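Local coordinates for ThiJ/PfpI family protein (Francisella tularensis subsp. novicida, PDB 4P5P) that belongs to the HSP31-like branch of the DJ-1/PfpI family and may act as a glyoxalase III in the stress response, at residues Leu23-Leu28 with Tyr64-Phe69. Sequence-based numbering, arbitrary orientation.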
ATOM      1  N   LEU A  23       3.980  -6.159   6.998  1.00 10.24           N
ATOM      2  CA  LEU A  23       2.692  -5.956   6.359  1.00  9.29           C
ATOM      3  C   LEU A  23       1.535  -6.018   7.350  1.00 10.76           C
ATOM      4  O   LEU A  23       1.522  -6.874   8.235  1.00 11.82           O
ATOM      5  CB  LEU A  23       2.493  -7.021   5.282  1.00  8.56           C
ATOM      6  CG  LEU A  23       1.095  -7.211   4.692  1.00  9.85           C
ATOM      7  CD1 LEU A  23       0.722  -6.060   3.777  1.00 11.12           C
ATOM      8  CD2 LEU A  23       1.048  -8.531   3.944  1.00 11.33           C
ATOM      9  N   TRP A  24       0.561  -5.121   7.173  1.00 10.52           N
ATOM     10  CA  TRP A  24      -0.717  -5.250   7.879  1.00 11.01           C
ATOM     11  C   TRP A  24      -1.581  -6.188   7.042  1.00 11.53           C
ATOM     12  O   TRP A  24      -2.087  -5.796   5.991  1.00 12.01           O
ATOM     13  CB  TRP A  24      -1.410  -3.900   8.078  1.00 11.67           C
ATOM     14  CG  TRP A  24      -2.507  -4.023   9.100  1.00 13.31           C
ATOM     15  CD1 TRP A  24      -3.798  -4.400   8.879  1.00 14.09           C
ATOM     16  CD2 TRP A  24      -2.379  -3.834  10.511  1.00 14.98           C
ATOM     17  NE1 TRP A  24      -4.489  -4.447  10.071  1.00 14.39           N
ATOM     18  CE2 TRP A  24      -3.634  -4.101  11.086  1.00 15.43           C
ATOM     19  CE3 TRP A  24      -1.321  -3.467  11.344  1.00 16.47           C
ATOM     20  CZ2 TRP A  24      -3.857  -3.999  12.456  1.00 17.24           C
ATOM     21  CZ3 TRP A  24      -1.546  -3.371  12.699  1.00 16.87           C
ATOM     22  CH2 TRP A  24      -2.799  -3.637  13.239  1.00 17.34           C
ATOM     23  N   LEU A  25      -1.714  -7.438   7.480  1.00 11.20           N
ATOM     24  CA  LEU A  25      -2.176  -8.492   6.576  1.00 11.30           C
ATOM     25  C   LEU A  25      -3.494  -8.211   5.863  1.00  9.88           C
ATOM     26  O   LEU A  25      -3.601  -8.455   4.668  1.00  9.79           O
ATOM     27  CB  LEU A  25      -2.292  -9.811   7.329  1.00 11.37           C
ATOM     28  CG  LEU A  25      -2.600 -11.038   6.466  1.00 10.86           C
ATOM     29  CD1 LEU A  25      -1.584 -11.196   5.328  1.00 10.73           C
ATOM     30  CD2 LEU A  25      -2.661 -12.286   7.308  1.00 12.18           C
ATOM     31  N   SER A  26      -4.489  -7.673   6.564  1.00 10.13           N
ATOM     32  CA  SER A  26      -5.785  -7.474   5.927  1.00  9.74           C
ATOM     33  C   SER A  26      -5.760  -6.407   4.827  1.00 10.57           C
ATOM     34  O   SER A  26      -6.672  -6.358   4.023  1.00 11.15           O
ATOM     35  CB  SER A  26      -6.852  -7.114   6.967  1.00 13.64           C
ATOM     36  OG  SER A  26      -6.545  -5.899   7.632  1.00 13.69           O
ATOM     37  N   GLU A  27      -4.738  -5.555   4.792  1.00 11.43           N
ATOM     38  CA  GLU A  27      -4.623  -4.581   3.713  1.00 11.80           C
ATOM     39  C   GLU A  27      -4.127  -5.208   2.414  1.00 11.10           C
ATOM     40  O   GLU A  27      -4.208  -4.584   1.358  1.00 12.01           O
ATOM     41  CB  GLU A  27      -3.719  -3.429   4.140  1.00 11.86           C
ATOM     42  CG  GLU A  27      -4.428  -2.586   5.207  1.00 13.66           C
ATOM     43  CD  GLU A  27      -3.585  -1.530   5.849  1.00 15.05           C
ATOM     44  OE1 GLU A  27      -4.091  -0.885   6.790  1.00 17.37           O
ATOM     45  OE2 GLU A  27      -2.437  -1.334   5.445  1.00 14.91           O
ATOM     46  N   LEU A  28      -3.610  -6.438   2.517  1.00 10.60           N
ATOM     47  CA  LEU A  28      -3.372  -7.282   1.358  1.00 10.43           C
ATOM     48  C   LEU A  28      -4.603  -8.145   1.085  1.00 10.81           C
ATOM     49  O   LEU A  28      -5.127  -8.146  -0.027  1.00 10.54           O
ATOM     50  CB  LEU A  28      -2.128  -8.164   1.565  1.00 11.61           C
ATOM     51  CG  LEU A  28      -1.842  -9.209   0.479  1.00 12.15           C
ATOM     52  CD1 LEU A  28      -1.617  -8.552  -0.890  1.00 12.75           C
ATOM     53  CD2 LEU A  28      -0.647 -10.058   0.853  1.00 12.19           C
ATOM     54  N   TYR A  64     -11.565 -13.592   9.037  1.00 17.18           N
ATOM     55  CA  TYR A  64     -11.987 -14.569   8.047  1.00 19.19           C
ATOM     56  C   TYR A  64     -11.112 -14.566   6.789  1.00 17.94           C
ATOM     57  O   TYR A  64     -10.619 -15.615   6.366  1.00 17.32           O
ATOM     58  CB  TYR A  64     -13.447 -14.312   7.675  1.00 20.80           C
ATOM     59  CG  TYR A  64     -13.972 -15.248   6.622  1.00 23.24           C
ATOM     60  CD1 TYR A  64     -14.407 -16.527   6.950  1.00 24.83           C
ATOM     61  CD2 TYR A  64     -14.024 -14.854   5.296  1.00 22.83           C
ATOM     62  CE1 TYR A  64     -14.884 -17.384   5.976  1.00 27.12           C
ATOM     63  CE2 TYR A  64     -14.491 -15.696   4.317  1.00 25.50           C
ATOM     64  CZ  TYR A  64     -14.923 -16.959   4.657  1.00 27.27           C
ATOM     65  OH  TYR A  64     -15.390 -17.786   3.661  1.00 29.77           O
ATOM     66  N   TYR A  65     -10.904 -13.399   6.194  1.00 17.39           N
ATOM     67  CA  TYR A  65     -10.179 -13.362   4.929  1.00 16.63           C
ATOM     68  C   TYR A  65      -8.684 -13.580   5.136  1.00 15.86           C
ATOM     69  O   TYR A  65      -8.038 -14.176   4.271  1.00 16.33           O
ATOM     70  CB  TYR A  65     -10.454 -12.056   4.173  1.00 18.37           C
ATOM     71  CG  TYR A  65     -11.815 -12.063   3.517  1.00 20.66           C
ATOM     72  CD1 TYR A  65     -12.082 -12.895   2.434  1.00 22.67           C
ATOM     73  CD2 TYR A  65     -12.843 -11.270   4.000  1.00 22.33           C
ATOM     74  CE1 TYR A  65     -13.336 -12.920   1.840  1.00 24.90           C
ATOM     75  CE2 TYR A  65     -14.094 -11.284   3.416  1.00 25.18           C
ATOM     76  CZ  TYR A  65     -14.342 -12.109   2.337  1.00 26.42           C
ATOM     77  OH  TYR A  65     -15.610 -12.112   1.771  1.00 28.87           O
ATOM     78  N   ASN A  66      -8.137 -13.149   6.272  1.00 14.90           N
ATOM     79  CA  ASN A  66      -6.741 -13.450   6.576  1.00 14.19           C
ATOM     80  C   ASN A  66      -6.520 -14.957   6.628  1.00 14.88           C
ATOM     81  O   ASN A  66      -5.562 -15.479   6.059  1.00 15.44           O
ATOM     82  CB  ASN A  66      -6.302 -12.826   7.903  1.00 14.27           C
ATOM     83  CG  ASN A  66      -6.060 -11.333   7.804  1.00 14.04           C
ATOM     84  OD1 ASN A  66      -6.055 -10.761   6.711  1.00 13.35           O
ATOM     85  ND2 ASN A  66      -5.843 -10.699   8.950  1.00 13.55           N
ATOM     86  N   ASP A  67      -7.414 -15.652   7.326  1.00 17.24           N
ATOM     87  CA  ASP A  67      -7.314 -17.101   7.443  1.00 17.11           C
ATOM     88  C   ASP A  67      -7.491 -17.773   6.078  1.00 17.52           C
ATOM     89  O   ASP A  67      -6.792 -18.735   5.758  1.00 18.10           O
ATOM     90  CB  ASP A  67      -8.354 -17.639   8.434  1.00 21.04           C
ATOM     91  CG  ASP A  67      -7.965 -17.407   9.885  1.00 24.57           C
ATOM     92  OD1 ASP A  67      -6.797 -17.053  10.169  1.00 26.35           O
ATOM     93  OD2 ASP A  67      -8.832 -17.620  10.750  1.00 27.86           O
ATOM     94  N   LYS A  68      -8.441 -17.284   5.287  1.00 16.81           N
ATOM     95  CA  LYS A  68      -8.693 -17.847   3.960  1.00 17.34           C
ATOM     96  C   LYS A  68      -7.440 -17.750   3.096  1.00 17.14           C
ATOM     97  O   LYS A  68      -7.048 -18.713   2.421  1.00 17.60           O
ATOM     98  CB  LYS A  68      -9.855 -17.119   3.283  1.00 19.24           C
ATOM     99  CG  LYS A  68     -10.227 -17.655   1.905  1.00 20.71           C
ATOM    100  CD  LYS A  68     -11.328 -16.813   1.268  1.00 22.02           C
ATOM    101  CE  LYS A  68     -11.600 -17.233  -0.168  1.00 25.22           C
ATOM    102  NZ  LYS A  68     -12.220 -18.574  -0.252  1.00 27.66           N
ATOM    103  N   PHE A  69      -6.821 -16.575   3.133  1.00 15.42           N
ATOM    104  CA  PHE A  69      -5.615 -16.298   2.367  1.00 14.65           C
ATOM    105  C   PHE A  69      -4.490 -17.256   2.748  1.00 15.77           C
ATOM    106  O   PHE A  69      -3.862 -17.872   1.885  1.00 16.91           O
ATOM    107  CB  PHE A  69      -5.211 -14.844   2.603  1.00 14.23           C
ATOM    108  CG  PHE A  69      -4.182 -14.325   1.658  1.00 13.26           C
ATOM    109  CD1 PHE A  69      -4.556 -13.666   0.506  1.00 12.62           C
ATOM    110  CD2 PHE A  69      -2.844 -14.425   1.957  1.00 14.16           C
ATOM    111  CE1 PHE A  69      -3.607 -13.156  -0.357  1.00 13.70           C
ATOM    112  CE2 PHE A  69      -1.887 -13.907   1.091  1.00 15.09           C
ATOM    113  CZ  PHE A  69      -2.271 -13.282  -0.058  1.00 14.11           C
TER
HETATM  114  O   HOH W   1      -5.004  -7.817   9.422  1.00 13.33           O
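Asn66 carries its CG anti to its own carbonyl carbon (chi1 -76°), which sends the carboxamide from helix 64-71 across to Leu25 and Ser26. Leu25 and Leu28 both place CG anti to the backbone N, beside the carbonyl carbon, and their methyls meet Asn66 and Phe69. The contact joins helix 64-71 to Leu25, Ser26 and Leu28 in the flavodoxin-like DJ-1/PfpI fold, and four of its five touching residues are buried. The side chains of Leu25 and Asn66 run past each other in opposite directions. Leu25 CD2 packs 3.6 Å from Asn66 CG, and Leu25 CG lies 3.5 Å from Asn66 OD1. Asn66 OD1 also sits 3.4 Å from Ser26 CA. It is near Ser26 N too, but that N-H does not point at it. Its hydrogen bond goes instead to Thr29 OG1, further along helix 26-35. The side chains of Phe69 and Leu28 cross at about a right angle. The Phe69 ring also meets Tyr32 edge-to-face and touches Ile44 of strand 40-46 and Met79 of helix 73-80. Leu28 CD2 approaches the ring obliquely, 3.7 Å from Phe69 CZ. OD1 of Asn66 bonds Thr29 directly and ND2 reaches Ser26 N through a water, which should limit the rotation of the amide. This water accepts from Asn66 ND2 at 3.0 Å and from Ser26 N at 2.9 Å.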